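Local coordinates for leucine-rich-repeat protein (Methanosarcina barkeri, PDB 4WNR) that binds GDP and magnesium through the Roc G-domain of a Roco protein, joined here to its COR-A domain, at residues Q100-T106 against T279-Y283. Numbering follows the deposited sequence.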
loop_
_atom_site.group_PDB
_atom_site.type_symbol
_atom_site.label_atom_id
_atom_site.label_comp_id
_atom_site.label_asym_id
_atom_site.label_seq_id
_atom_site.Cartn_x
_atom_site.Cartn_y
_atom_site.Cartn_z
ATOM N N GLN A 100 -7.781 9.100 -7.432
ATOM C CA GLN A 100 -6.542 9.522 -8.091
ATOM C C GLN A 100 -5.488 8.413 -8.114
ATOM O O GLN A 100 -4.710 8.311 -9.064
ATOM C CB GLN A 100 -5.958 10.767 -7.413
ATOM C CG GLN A 100 -6.544 12.080 -7.910
ATOM C CD GLN A 100 -5.737 13.283 -7.449
ATOM O OE1 GLN A 100 -5.457 13.436 -6.258
ATOM N NE2 GLN A 100 -5.357 14.146 -8.391
ATOM N N GLU A 101 -5.469 7.589 -7.071
ATOM C CA GLU A 101 -4.471 6.524 -6.941
ATOM C C GLU A 101 -4.676 5.414 -7.971
ATOM O O GLU A 101 -3.713 4.940 -8.572
ATOM C CB GLU A 101 -4.477 5.936 -5.526
ATOM C CG GLU A 101 -3.716 6.761 -4.497
ATOM C CD GLU A 101 -4.357 8.105 -4.199
ATOM O OE1 GLU A 101 -5.602 8.180 -4.128
ATOM O OE2 GLU A 101 -3.611 9.093 -4.026
ATOM N N ILE A 102 -5.927 5.005 -8.168
ATOM C CA ILE A 102 -6.258 3.957 -9.139
ATOM C C ILE A 102 -6.166 4.487 -10.572
ATOM O O ILE A 102 -5.723 3.773 -11.473
ATOM C CB ILE A 102 -7.657 3.346 -8.874
ATOM C CG1 ILE A 102 -7.597 2.350 -7.709
ATOM C CG2 ILE A 102 -8.188 2.611 -10.102
ATOM C CD1 ILE A 102 -7.457 2.978 -6.342
ATOM N N MET A 103 -6.588 5.736 -10.771
ATOM C CA MET A 103 -6.567 6.366 -12.096
ATOM C C MET A 103 -5.139 6.526 -12.613
ATOM O O MET A 103 -4.823 6.086 -13.719
ATOM C CB MET A 103 -7.257 7.733 -12.049
ATOM C CG MET A 103 -7.320 8.449 -13.392
ATOM S SD MET A 103 -8.430 9.869 -13.389
ATOM C CE MET A 103 -7.672 10.915 -12.146
ATOM N N HIS A 104 -4.288 7.154 -11.806
ATOM C CA HIS A 104 -2.885 7.376 -12.165
ATOM C C HIS A 104 -1.982 6.176 -11.864
ATOM O O HIS A 104 -0.799 6.195 -12.203
ATOM C CB HIS A 104 -2.341 8.611 -11.446
ATOM C CG HIS A 104 -3.058 9.877 -11.799
ATOM N ND1 HIS A 104 -3.126 10.359 -13.089
ATOM C CD2 HIS A 104 -3.731 10.764 -11.030
ATOM C CE1 HIS A 104 -3.815 11.486 -13.099
ATOM N NE2 HIS A 104 -4.193 11.755 -11.862
ATOM N N ALA A 105 -2.540 5.153 -11.217
ATOM C CA ALA A 105 -1.827 3.904 -10.910
ATOM C C ALA A 105 -0.677 4.080 -9.908
ATOM O O ALA A 105 0.291 3.317 -9.927
ATOM C CB ALA A 105 -1.331 3.239 -12.191
ATOM N N THR A 106 -0.798 5.068 -9.023
ATOM C CA THR A 106 0.211 5.307 -7.984
ATOM C C THR A 106 0.055 4.353 -6.794
ATOM O O THR A 106 0.928 4.289 -5.926
ATOM C CB THR A 106 0.176 6.758 -7.469
ATOM O OG1 THR A 106 -1.127 7.062 -6.959
ATOM C CG2 THR A 106 0.525 7.731 -8.584
ATOM N N THR A 279 3.060 10.422 -3.640
ATOM C CA THR A 279 1.925 10.625 -4.541
ATOM C C THR A 279 1.754 12.084 -4.967
ATOM O O THR A 279 1.585 12.371 -6.152
ATOM C CB THR A 279 0.611 10.122 -3.910
ATOM O OG1 THR A 279 0.411 10.747 -2.637
ATOM C CG2 THR A 279 0.644 8.614 -3.733
ATOM N N GLU A 280 1.812 12.999 -4.003
ATOM C CA GLU A 280 1.674 14.431 -4.290
ATOM C C GLU A 280 2.807 14.954 -5.178
ATOM O O GLU A 280 2.607 15.884 -5.961
ATOM C CB GLU A 280 1.607 15.244 -2.991
ATOM C CG GLU A 280 0.349 15.000 -2.165
ATOM C CD GLU A 280 -0.930 15.393 -2.887
ATOM O OE1 GLU A 280 -0.913 16.381 -3.654
ATOM O OE2 GLU A 280 -1.955 14.711 -2.687
ATOM N N GLY A 281 3.988 14.355 -5.047
ATOM C CA GLY A 281 5.117 14.665 -5.925
ATOM C C GLY A 281 4.882 14.202 -7.353
ATOM O O GLY A 281 5.220 14.904 -8.307
ATOM N N VAL A 282 4.292 13.017 -7.494
ATOM C CA VAL A 282 3.973 12.453 -8.806
ATOM C C VAL A 282 2.823 13.211 -9.473
ATOM O O VAL A 282 2.863 13.460 -10.677
ATOM C CB VAL A 282 3.626 10.949 -8.703
ATOM C CG1 VAL A 282 3.135 10.402 -10.038
ATOM C CG2 VAL A 282 4.836 10.156 -8.230
ATOM N N TYR A 283 1.803 13.572 -8.694
ATOM C CA TYR A 283 0.647 14.305 -9.230
ATOM C C TYR A 283 1.021 15.715 -9.688
ATOM O O TYR A 283 0.453 16.228 -10.653
ATOM C CB TYR A 283 -0.501 14.377 -8.209
ATOM C CG TYR A 283 -1.037 13.032 -7.753
ATOM C CD1 TYR A 283 -1.183 11.967 -8.643
ATOM C CD2 TYR A 283 -1.418 12.832 -6.428
ATOM C CE1 TYR A 283 -1.674 10.743 -8.221
ATOM C CE2 TYR A 283 -1.913 11.611 -5.999
ATOM C CZ TYR A 283 -2.038 10.569 -6.897
ATOM O OH TYR A 283 -2.530 9.355 -6.474
#
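The short switch II helix of the Roc G-domain, which begins within the DxxGQ motif usual in Ras-like GTPases, faces helix 275-286 of the COR domain, and Tyr283 bridges the gap between them. Gln100, the glutamine of that motif, places OE1 over one face of the Tyr283 ring, and its CB lies 3.8 Å from the Tyr283 OH. Next to it, the buried Glu101 accepts a hydrogen bond at OE2 from the Tyr283 OH (2.7 Å). One turn on, His104 packs obliquely against the ring, its CD2 3.5 Å from Tyr283 CE1. At Ala105 the backbone leaves helical angles with a positive phi, and the chain turns so that Thr106 OG1 donates to the Tyr283 OH (2.7 Å), while Thr106 CG2 meets Val282 CG1 at 4.0 Å. The phenol thus acts as both donor and acceptor, tying two points of switch II to COR. With the Glu101 side chain about 7 Å from the bound magnesium, this polar link is consistent with coupling between nucleotide site and COR.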